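Local coordinates for Fe2OG dioxygenase domain-containing protein (Pseudomonas putida, PDB 4J25) that acts as a prolyl-4-hydroxylase, an iron- and 2-oxoglutarate-dependent oxygenase that probably hydroxylates proline in elongation factor Tu, at residues 95-100 with 130-135; 155-160 with 221-226; 166-171 with 208-213. All coordinates share one frame; numbering follows the deposited sequence.

Contact 1: residues 95-100 with 130-135; sequences QWIDPG and FECHFA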
loop_
_atom_site.group_PDB
_atom_site.type_symbol
_atom_site.label_atom_id
_atom_site.label_comp_id
_atom_site.label_asym_id
_atom_site.label_seq_id
_atom_site.Cartn_x
_atom_site.Cartn_y
_atom_site.Cartn_z
ATOM N N GLN A 95 -5.606 -13.986 4.186
ATOM C CA GLN A 95 -5.650 -13.635 5.602
ATOM C C GLN A 95 -5.658 -12.113 5.816
ATOM O O GLN A 95 -4.608 -11.489 6.002
ATOM C CB GLN A 95 -4.455 -14.258 6.332
ATOM C CG GLN A 95 -4.292 -15.731 6.045
ATOM C CD GLN A 95 -2.996 -16.300 6.576
ATOM O OE1 GLN A 95 -2.176 -16.819 5.808
ATOM N NE2 GLN A 95 -2.804 -16.226 7.896
ATOM N N TRP A 96 -6.857 -11.535 5.803
ATOM C CA TRP A 96 -7.054 -10.124 6.076
ATOM C C TRP A 96 -6.536 -9.791 7.461
ATOM O O TRP A 96 -6.571 -10.611 8.372
ATOM C CB TRP A 96 -8.530 -9.745 5.932
ATOM C CG TRP A 96 -8.992 -9.890 4.528
ATOM C CD1 TRP A 96 -9.689 -10.933 4.001
ATOM C CD2 TRP A 96 -8.753 -8.980 3.452
ATOM N NE1 TRP A 96 -9.913 -10.723 2.661
ATOM C CE2 TRP A 96 -9.340 -9.533 2.300
ATOM C CE3 TRP A 96 -8.098 -7.756 3.351
ATOM C CZ2 TRP A 96 -9.297 -8.898 1.063
ATOM C CZ3 TRP A 96 -8.054 -7.130 2.135
ATOM C CH2 TRP A 96 -8.651 -7.698 1.001
ATOM N N ILE A 97 -6.024 -8.578 7.598
ATOM C CA ILE A 97 -5.383 -8.148 8.823
ATOM C C ILE A 97 -6.372 -7.321 9.634
ATOM O O ILE A 97 -7.045 -6.438 9.097
ATOM C CB ILE A 97 -4.108 -7.346 8.494
ATOM C CG1 ILE A 97 -3.080 -8.267 7.829
ATOM C CG2 ILE A 97 -3.516 -6.712 9.731
ATOM C CD1 ILE A 97 -2.013 -7.517 7.097
ATOM N N ASP A 98 -6.472 -7.635 10.921
ATOM C CA ASP A 98 -7.325 -6.897 11.849
ATOM C C ASP A 98 -6.519 -6.600 13.097
ATOM O O ASP A 98 -5.493 -7.233 13.344
ATOM C CB ASP A 98 -8.549 -7.732 12.253
ATOM C CG ASP A 98 -9.780 -7.433 11.415
ATOM O OD1 ASP A 98 -10.005 -6.246 11.066
ATOM O OD2 ASP A 98 -10.530 -8.390 11.117
ATOM N N PRO A 99 -6.984 -5.630 13.898
ATOM C CA PRO A 99 -6.350 -5.408 15.199
ATOM C C PRO A 99 -6.342 -6.694 16.015
ATOM O O PRO A 99 -7.250 -7.508 15.871
ATOM C CB PRO A 99 -7.235 -4.335 15.839
ATOM C CG PRO A 99 -7.794 -3.578 14.667
ATOM C CD PRO A 99 -8.017 -4.622 13.600
ATOM N N GLY A 100 -5.300 -6.893 16.813
ATOM C CA GLY A 100 -5.273 -7.980 17.772
ATOM C C GLY A 100 -4.595 -9.232 17.264
ATOM O O GLY A 100 -4.558 -10.234 17.961
ATOM N N PHE A 130 -10.194 0.485 6.199
ATOM C CA PHE A 130 -8.994 0.106 5.481
ATOM C C PHE A 130 -8.862 -1.388 5.642
ATOM O O PHE A 130 -8.936 -1.905 6.761
ATOM C CB PHE A 130 -7.769 0.803 6.076
ATOM C CG PHE A 130 -6.469 0.443 5.400
ATOM C CD1 PHE A 130 -5.502 -0.327 6.068
ATOM C CD2 PHE A 130 -6.214 0.852 4.093
ATOM C CE1 PHE A 130 -4.299 -0.662 5.440
ATOM C CE2 PHE A 130 -5.017 0.529 3.469
ATOM C CZ PHE A 130 -4.049 -0.238 4.153
ATOM N N GLU A 131 -8.726 -2.093 4.536
ATOM C CA GLU A 131 -8.524 -3.521 4.563
ATOM C C GLU A 131 -7.161 -3.788 3.944
ATOM O O GLU A 131 -6.781 -3.162 2.950
ATOM C CB GLU A 131 -9.630 -4.252 3.795
ATOM C CG GLU A 131 -9.677 -3.895 2.303
ATOM C CD GLU A 131 -10.647 -4.734 1.497
ATOM O OE1 GLU A 131 -11.245 -5.674 2.057
ATOM O OE2 GLU A 131 -10.812 -4.446 0.293
ATOM N N CYS A 132 -6.416 -4.716 4.525
ATOM C CA CYS A 132 -5.118 -5.050 3.976
ATOM C C CYS A 132 -4.716 -6.488 4.259
ATOM O O CYS A 132 -5.360 -7.199 5.049
ATOM C CB CYS A 132 -4.067 -4.084 4.489
ATOM S SG CYS A 132 -3.865 -4.155 6.249
ATOM N N HIS A 133 -3.674 -6.932 3.560
ATOM C CA HIS A 133 -3.148 -8.270 3.733
ATOM C C HIS A 133 -1.744 -8.298 3.178
ATOM O O HIS A 133 -1.363 -7.416 2.380
ATOM C CB HIS A 133 -4.028 -9.324 3.048
ATOM C CG HIS A 133 -4.033 -9.252 1.553
ATOM N ND1 HIS A 133 -3.050 -9.829 0.774
ATOM C CD2 HIS A 133 -4.922 -8.706 0.690
ATOM C CE1 HIS A 133 -3.325 -9.627 -0.502
ATOM N NE2 HIS A 133 -4.455 -8.950 -0.578
ATOM N N PHE A 134 -0.984 -9.302 3.600
ATOM C CA PHE A 134 0.394 -9.460 3.143
ATOM C C PHE A 134 0.413 -10.132 1.786
ATOM O O PHE A 134 -0.537 -10.815 1.407
ATOM C CB PHE A 134 1.233 -10.285 4.138
ATOM C CG PHE A 134 1.551 -9.554 5.406
ATOM C CD1 PHE A 134 2.539 -8.590 5.437
ATOM C CD2 PHE A 134 0.847 -9.812 6.557
ATOM C CE1 PHE A 134 2.827 -7.910 6.609
ATOM C CE2 PHE A 134 1.130 -9.140 7.720
ATOM C CZ PHE A 134 2.117 -8.189 7.752
ATOM N N ALA A 135 1.495 -9.923 1.045
ATOM C CA ALA A 135 1.667 -10.571 -0.243
ATOM C C ALA A 135 3.130 -10.923 -0.424
ATOM O O ALA A 135 4.010 -10.097 -0.195
ATOM C CB ALA A 135 1.178 -9.646 -1.383
HETATM O O HOH W 1 -2.086 -11.401 5.378
HETATM O O HOH W 2 -8.002 -6.054 6.730
#

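Contact 2: residues 155-160 with 221-226; sequences RRMVSA and FRRRGN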
loop_
_atom_site.group_PDB
_atom_site.type_symbol
_atom_site.label_atom_id
_atom_site.label_comp_id
_atom_site.label_asym_id
_atom_site.label_seq_id
_atom_site.Cartn_x
_atom_site.Cartn_y
_atom_site.Cartn_z
ATOM N N ARG A 155 -16.006 -0.583 -3.959
ATOM C CA ARG A 155 -15.957 0.313 -2.792
ATOM C C ARG A 155 -14.549 0.828 -2.513
ATOM O O ARG A 155 -14.368 1.783 -1.764
ATOM C CB ARG A 155 -16.455 -0.412 -1.546
ATOM C CG ARG A 155 -17.939 -0.699 -1.537
ATOM C CD ARG A 155 -18.272 -1.732 -0.501
ATOM N NE ARG A 155 -17.919 -1.290 0.844
ATOM C CZ ARG A 155 -17.938 -2.083 1.910
ATOM N NH1 ARG A 155 -18.286 -3.356 1.790
ATOM N NH2 ARG A 155 -17.615 -1.605 3.099
ATOM N N ARG A 156 -13.560 0.184 -3.121
ATOM C CA ARG A 156 -12.171 0.581 -2.945
ATOM C C ARG A 156 -11.908 1.880 -3.671
ATOM O O ARG A 156 -12.121 1.996 -4.871
ATOM C CB ARG A 156 -11.243 -0.546 -3.389
ATOM C CG ARG A 156 -11.625 -1.840 -2.713
ATOM C CD ARG A 156 -10.687 -2.973 -2.973
ATOM N NE ARG A 156 -10.526 -3.278 -4.385
ATOM C CZ ARG A 156 -9.682 -4.200 -4.845
ATOM N NH1 ARG A 156 -8.942 -4.911 -3.998
ATOM N NH2 ARG A 156 -9.581 -4.419 -6.141
ATOM N N MET A 157 -11.481 2.873 -2.908
ATOM C CA MET A 157 -11.302 4.225 -3.399
ATOM C C MET A 157 -9.825 4.624 -3.475
ATOM O O MET A 157 -9.434 5.396 -4.335
ATOM C CB MET A 157 -12.008 5.213 -2.477
ATOM C CG MET A 157 -13.512 5.045 -2.405
ATOM S SD MET A 157 -14.275 5.126 -4.050
ATOM C CE MET A 157 -13.978 6.832 -4.465
ATOM N N VAL A 158 -9.015 4.137 -2.541
ATOM C CA VAL A 158 -7.611 4.508 -2.496
ATOM C C VAL A 158 -6.802 3.271 -2.158
ATOM O O VAL A 158 -7.150 2.549 -1.245
ATOM C CB VAL A 158 -7.317 5.579 -1.408
ATOM C CG1 VAL A 158 -5.810 5.925 -1.394
ATOM C CG2 VAL A 158 -8.174 6.845 -1.608
ATOM N N SER A 159 -5.722 3.051 -2.888
ATOM C CA SER A 159 -4.882 1.878 -2.725
ATOM C C SER A 159 -3.625 2.281 -1.996
ATOM O O SER A 159 -3.151 3.386 -2.162
ATOM C CB SER A 159 -4.484 1.321 -4.088
ATOM O OG SER A 159 -5.629 1.039 -4.866
ATOM N N ALA A 160 -3.078 1.377 -1.200
ATOM C CA ALA A 160 -1.864 1.656 -0.464
ATOM C C ALA A 160 -1.073 0.361 -0.326
ATOM O O ALA A 160 -1.604 -0.672 0.099
ATOM C CB ALA A 160 -2.188 2.250 0.898
ATOM N N PHE A 221 -8.437 1.575 1.134
ATOM C CA PHE A 221 -9.420 2.324 1.888
ATOM C C PHE A 221 -10.731 2.257 1.126
ATOM O O PHE A 221 -10.752 2.463 -0.098
ATOM C CB PHE A 221 -9.002 3.791 2.025
ATOM C CG PHE A 221 -7.725 4.007 2.787
ATOM C CD1 PHE A 221 -7.743 4.082 4.171
ATOM C CD2 PHE A 221 -6.521 4.164 2.124
ATOM C CE1 PHE A 221 -6.572 4.282 4.891
ATOM C CE2 PHE A 221 -5.352 4.359 2.834
ATOM C CZ PHE A 221 -5.383 4.428 4.221
ATOM N N ARG A 222 -11.826 2.011 1.845
ATOM C CA ARG A 222 -13.117 1.773 1.227
ATOM C C ARG A 222 -14.208 2.701 1.731
ATOM O O ARG A 222 -14.156 3.163 2.861
ATOM C CB ARG A 222 -13.564 0.342 1.488
ATOM C CG ARG A 222 -12.547 -0.708 1.137
ATOM C CD ARG A 222 -13.132 -2.096 1.266
ATOM N NE ARG A 222 -13.507 -2.377 2.643
ATOM C CZ ARG A 222 -14.170 -3.458 3.041
ATOM N NH1 ARG A 222 -14.545 -4.382 2.170
ATOM N NH2 ARG A 222 -14.456 -3.609 4.325
ATOM N N ARG A 223 -15.177 2.975 0.861
ATOM C CA ARG A 223 -16.453 3.578 1.238
ATOM C C ARG A 223 -17.446 2.483 1.584
ATOM O O ARG A 223 -17.252 1.317 1.230
ATOM C CB ARG A 223 -17.075 4.338 0.058
ATOM C CG ARG A 223 -16.332 5.546 -0.408
ATOM C CD ARG A 223 -17.009 6.152 -1.648
ATOM N NE ARG A 223 -18.414 6.465 -1.392
ATOM C CZ ARG A 223 -18.850 7.611 -0.882
ATOM N NH1 ARG A 223 -17.995 8.584 -0.588
ATOM N NH2 ARG A 223 -20.150 7.796 -0.679
ATOM N N ARG A 224 -18.553 2.879 2.203
ATOM C CA ARG A 224 -19.639 1.966 2.484
ATOM C C ARG A 224 -20.200 1.319 1.204
ATOM O O ARG A 224 -20.365 0.103 1.144
ATOM C CB ARG A 224 -20.738 2.716 3.256
ATOM C CG ARG A 224 -22.038 1.948 3.487
ATOM C CD ARG A 224 -22.988 2.790 4.340
ATOM N NE ARG A 224 -23.086 4.162 3.836
ATOM C CZ ARG A 224 -23.920 4.562 2.880
ATOM N NH1 ARG A 224 -24.770 3.710 2.321
ATOM N NH2 ARG A 224 -23.919 5.827 2.488
ATOM N N GLY A 225 -20.492 2.113 0.183
ATOM C CA GLY A 225 -21.109 1.578 -1.026
ATOM C C GLY A 225 -22.627 1.484 -0.928
ATOM O O GLY A 225 -23.206 1.505 0.160
ATOM N N ASN A 226 -23.279 1.356 -2.075
ATOM C CA ASN A 226 -24.728 1.499 -2.134
ATOM C C ASN A 226 -25.504 0.210 -1.896
ATOM O O ASN A 226 -26.722 0.232 -1.830
ATOM C CB ASN A 226 -25.120 2.129 -3.471
ATOM C CG ASN A 226 -24.694 3.589 -3.565
ATOM O OD1 ASN A 226 -25.010 4.393 -2.681
ATOM N ND2 ASN A 226 -23.946 3.930 -4.617
#

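Contact 3: residues 166-171 with 208-213; sequences EGWQPH and LPAGRE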
loop_
_atom_site.group_PDB
_atom_site.type_symbol
_atom_site.label_atom_id
_atom_site.label_comp_id
_atom_site.label_asym_id
_atom_site.label_seq_id
_atom_site.Cartn_x
_atom_site.Cartn_y
_atom_site.Cartn_z
ATOM N N GLU A 166 14.476 -5.599 2.409
ATOM C CA GLU A 166 15.771 -5.031 2.719
ATOM C C GLU A 166 16.750 -5.314 1.588
ATOM O O GLU A 166 16.713 -6.386 0.987
ATOM C CB GLU A 166 16.299 -5.631 4.024
ATOM C CG GLU A 166 15.358 -5.436 5.218
ATOM C CD GLU A 166 15.164 -3.975 5.564
ATOM O OE1 GLU A 166 14.163 -3.632 6.249
ATOM O OE2 GLU A 166 16.022 -3.168 5.141
ATOM N N GLY A 167 17.601 -4.338 1.290
ATOM C CA GLY A 167 18.721 -4.533 0.382
ATOM C C GLY A 167 18.358 -4.797 -1.068
ATOM O O GLY A 167 19.101 -5.479 -1.781
ATOM N N TRP A 168 17.221 -4.264 -1.507
ATOM C CA TRP A 168 16.762 -4.463 -2.877
ATOM C C TRP A 168 17.682 -3.740 -3.841
ATOM O O TRP A 168 18.158 -2.649 -3.543
ATOM C CB TRP A 168 15.335 -3.933 -3.050
ATOM C CG TRP A 168 14.646 -4.567 -4.205
ATOM C CD1 TRP A 168 14.590 -4.100 -5.487
ATOM C CD2 TRP A 168 13.925 -5.801 -4.196
ATOM N NE1 TRP A 168 13.883 -4.970 -6.270
ATOM C CE2 TRP A 168 13.464 -6.025 -5.501
ATOM C CE3 TRP A 168 13.634 -6.744 -3.209
ATOM C CZ2 TRP A 168 12.719 -7.149 -5.847
ATOM C CZ3 TRP A 168 12.894 -7.866 -3.556
ATOM C CH2 TRP A 168 12.445 -8.056 -4.859
ATOM N N GLN A 169 17.948 -4.349 -4.990
ATOM C CA GLN A 169 18.780 -3.709 -6.001
ATOM C C GLN A 169 18.007 -3.776 -7.303
ATOM O O GLN A 169 17.111 -4.610 -7.433
ATOM C CB GLN A 169 20.139 -4.407 -6.145
ATOM C CG GLN A 169 21.005 -4.444 -4.872
ATOM C CD GLN A 169 21.517 -3.073 -4.444
ATOM O OE1 GLN A 169 22.130 -2.339 -5.235
ATOM N NE2 GLN A 169 21.271 -2.722 -3.181
ATOM N N PRO A 170 18.353 -2.905 -8.269
ATOM C CA PRO A 170 17.663 -2.807 -9.560
ATOM C C PRO A 170 17.777 -4.078 -10.387
ATOM O O PRO A 170 16.931 -4.337 -11.236
ATOM C CB PRO A 170 18.403 -1.668 -10.266
ATOM C CG PRO A 170 19.096 -0.921 -9.179
ATOM C CD PRO A 170 19.476 -1.957 -8.185
ATOM N N HIS A 171 18.831 -4.854 -10.150
ATOM C CA HIS A 171 19.006 -6.132 -10.838
ATOM C C HIS A 171 17.906 -7.102 -10.414
ATOM O O HIS A 171 17.656 -8.110 -11.080
ATOM C CB HIS A 171 20.382 -6.721 -10.513
ATOM C CG HIS A 171 21.429 -5.677 -10.278
ATOM N ND1 HIS A 171 21.766 -5.238 -9.017
ATOM C CD2 HIS A 171 22.178 -4.953 -11.142
ATOM C CE1 HIS A 171 22.693 -4.301 -9.111
ATOM N NE2 HIS A 171 22.962 -4.110 -10.391
ATOM N N LEU A 208 6.368 -6.024 -12.348
ATOM C CA LEU A 208 7.296 -6.754 -13.206
ATOM C C LEU A 208 7.948 -7.890 -12.405
ATOM O O LEU A 208 8.076 -7.800 -11.188
ATOM C CB LEU A 208 8.358 -5.816 -13.775
ATOM C CG LEU A 208 7.884 -4.715 -14.730
ATOM C CD1 LEU A 208 9.057 -4.162 -15.535
ATOM C CD2 LEU A 208 6.838 -5.241 -15.658
ATOM N N PRO A 209 8.322 -8.986 -13.083
ATOM C CA PRO A 209 8.855 -10.106 -12.301
ATOM C C PRO A 209 10.138 -9.728 -11.563
ATOM O O PRO A 209 10.896 -8.868 -12.033
ATOM C CB PRO A 209 9.111 -11.197 -13.350
ATOM C CG PRO A 209 9.007 -10.533 -14.671
ATOM C CD PRO A 209 8.191 -9.304 -14.512
ATOM N N ALA A 210 10.349 -10.338 -10.401
ATOM C CA ALA A 210 11.566 -10.122 -9.634
ATOM C C ALA A 210 12.408 -11.378 -9.674
ATOM O O ALA A 210 11.908 -12.457 -9.983
ATOM C CB ALA A 210 11.236 -9.779 -8.196
ATOM N N GLY A 211 13.684 -11.232 -9.346
ATOM C CA GLY A 211 14.584 -12.365 -9.301
ATOM C C GLY A 211 14.703 -12.927 -7.901
ATOM O O GLY A 211 15.435 -13.882 -7.687
ATOM N N ARG A 212 14.000 -12.332 -6.941
ATOM C CA ARG A 212 14.034 -12.817 -5.565
ATOM C C ARG A 212 12.687 -12.559 -4.896
ATOM O O ARG A 212 11.896 -11.766 -5.382
ATOM C CB ARG A 212 15.163 -12.152 -4.772
ATOM C CG ARG A 212 15.115 -10.635 -4.799
ATOM C CD ARG A 212 16.136 -9.982 -3.853
ATOM N NE ARG A 212 15.617 -9.821 -2.491
ATOM C CZ ARG A 212 15.971 -8.851 -1.646
ATOM N NH1 ARG A 212 15.433 -8.799 -0.432
ATOM N NH2 ARG A 212 16.851 -7.924 -2.000
ATOM N N GLU A 213 12.423 -13.253 -3.799
ATOM C CA GLU A 213 11.141 -13.125 -3.118
ATOM C C GLU A 213 10.823 -11.669 -2.857
ATOM O O GLU A 213 11.652 -10.918 -2.345
ATOM C CB GLU A 213 11.165 -13.853 -1.781
ATOM C CG GLU A 213 11.297 -15.342 -1.879
ATOM C CD GLU A 213 11.402 -15.966 -0.512
ATOM O OE1 GLU A 213 10.944 -15.328 0.469
ATOM O OE2 GLU A 213 11.953 -17.081 -0.413
#

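Contact 1: residues 95-100 with 130-135
The indole of Trp96 sits between Glu131 and His133, two residues on the same side of strand 129-137. The Glu131 carboxylate lies nearly flat over the rim of one ring face, the planes only 11° apart and OE1 3.5 Å from Trp96 CH2. From the opposite face comes the edge of His133: CD2 reaches Trp96 CZ3 at 3.8 Å in an edge-to-face pair with planes at 88°. With its CG next to the backbone N (chi1 -66°), Trp96 lays its six-membered ring across the strand.

Ile97 turns the other way and is buried. Its CB rests 3.9 Å from Cys132 SG, while CD1 meets Phe134 CE2 at 3.6 Å. One direct backbone hydrogen bond joins loop and strand, Ile97 N to Cys132 O at 3.0 Å. Water completes the pairing: one molecule takes the N-H of Phe134 and donates to Gln95 O, and a second links Cys132 N to Ile97 O in the same way.

Further out, His133 ND1 donates to Phe134 O at 2.8 Å, fixing the imidazole about 6 Å from the bound N-oxalylglycine. Leu217 of the neighbouring strand and Cys105 of helix 103-123 close round Ile97, and Arg222 makes a long, weak ion pair with Glu131.

Strand 129-137 is an edge strand of the larger sheet of the double-stranded beta helix, beside strand 214-222. A carboxylate over an indole probably gains little electrostatically, so the contact probably rests more on the indole's packing, the buried isoleucine and the backbone and water bonds.

Contact 2: residues 155-160 with 221-226
Arg155 bends over the end of strand 214-222, its side chain touching Arg222 to Gly225. Its CB lies 3.4 Å from Arg223 O, and CG comes to 3.9 Å from Gly225 CA; a CB on Gly225 would collide with that CG. CD passes 3.2 Å from Arg224 O. The chain then bends at chi3 (61°), which brings NE to Arg223 O at 2.7 Å in a nearly straight bond (177°), the oxygen in the guanidinium plane and the nitrogen in the carbonyl plane. Arg224 O is almost as near to NE but sits over a face of the group, at a poor angle for a hydrogen bond. On the opposite face lies the guanidinium of Arg222, stacked with planes 23° apart and NH1 3.9 Å from Arg155 NH1. Each positive group has its own carboxylate, Glu128 for Arg155 NH2 and Asp129 for Arg222 NH2, which probably makes the stacking of like charges tolerable.

Behind this, the strands pair antiparallel through a classic beta bulge. Phe221 O takes Met157 N at 2.9 Å and, weakly, Val158 N, while Phe221 N returns a bond to Val158 O. Met157 CG lies 3.5 Å from Arg223 CG, and the chain then bends at chi2 and chi3, SD staying beside Arg223 CD.

The pair belongs to the major sheet of the double-stranded beta helix. On one face, Arg156 reaches the backbone of the manganese ligand Asp148 and makes a cation-pi contact with Trp220; on the other, Phe221 packs beside Val158 and onto Leu115 and Arg116 of helix 103-123, with strand 195-199 flanking 156-163.

Contact 3: residues 166-171 with 208-213
Arg212 lies over Trp168 where two loops of the double-stranded beta helix (jellyroll) meet: loop segment 166-171 follows strand 156-163, and loop segment 208-213 leads into strand 214-222. The tight part is this overlap. The two side chains run past each other in opposite directions, and Trp168 CE3 sits over the centre of the guanidinium, 3.5 Å from Arg212 CZ, with the planes tilted by 34°. Lower down the arginine, CD makes a CH-pi contact with the six-membered ring, 4.3 Å from its centroid. Arg212 starts with CG tucked between N and the carbonyl carbon (chi1 55°), which together with a bend at chi3 brings the chain over the indole.

Towards solvent the grip slackens. Arg212 NH1 donates to Glu166 O at 3.1 Å, in the guanidinium plane, but the NH2 bonds to Glu166 O and Gly167 O are both weak, as is the long ion pair to Asp172. The carboxylate of Glu166 leads away from the contact, and Gly167 too is exposed. With a leucine in place of Arg212, the carbonyl of Glu166 would probably lose its donor from this loop and the CE3 side of the indole part of its cover.

The buried indole is secured independently, NE1 donating to Gly173 O. At its edge, in the ring plane, the methyl CB of Ala210 stands 3.8 Å from Trp168 CZ2.

How the contacts relate
Contacts 1 and 2 belong to one sheet: strand 129-137 of the first lies next to strand 214-222 of the second, and they meet directly where Phe130 packs on Phe221. Both are partly buried, each with a hydrophobic side toward helix 103-123. Contact 2 is true strand pairing through direct backbone bonds, whereas contact 1 has one direct backbone bond and is otherwise bridged by two waters at the sheet's edge. Contact 3, across the chain's centre from contact 2 and nested within the chain between its segments, is a surface meeting of two loops; there arginine-to-carbonyl bonds and one indole replace sheet pairing altogether.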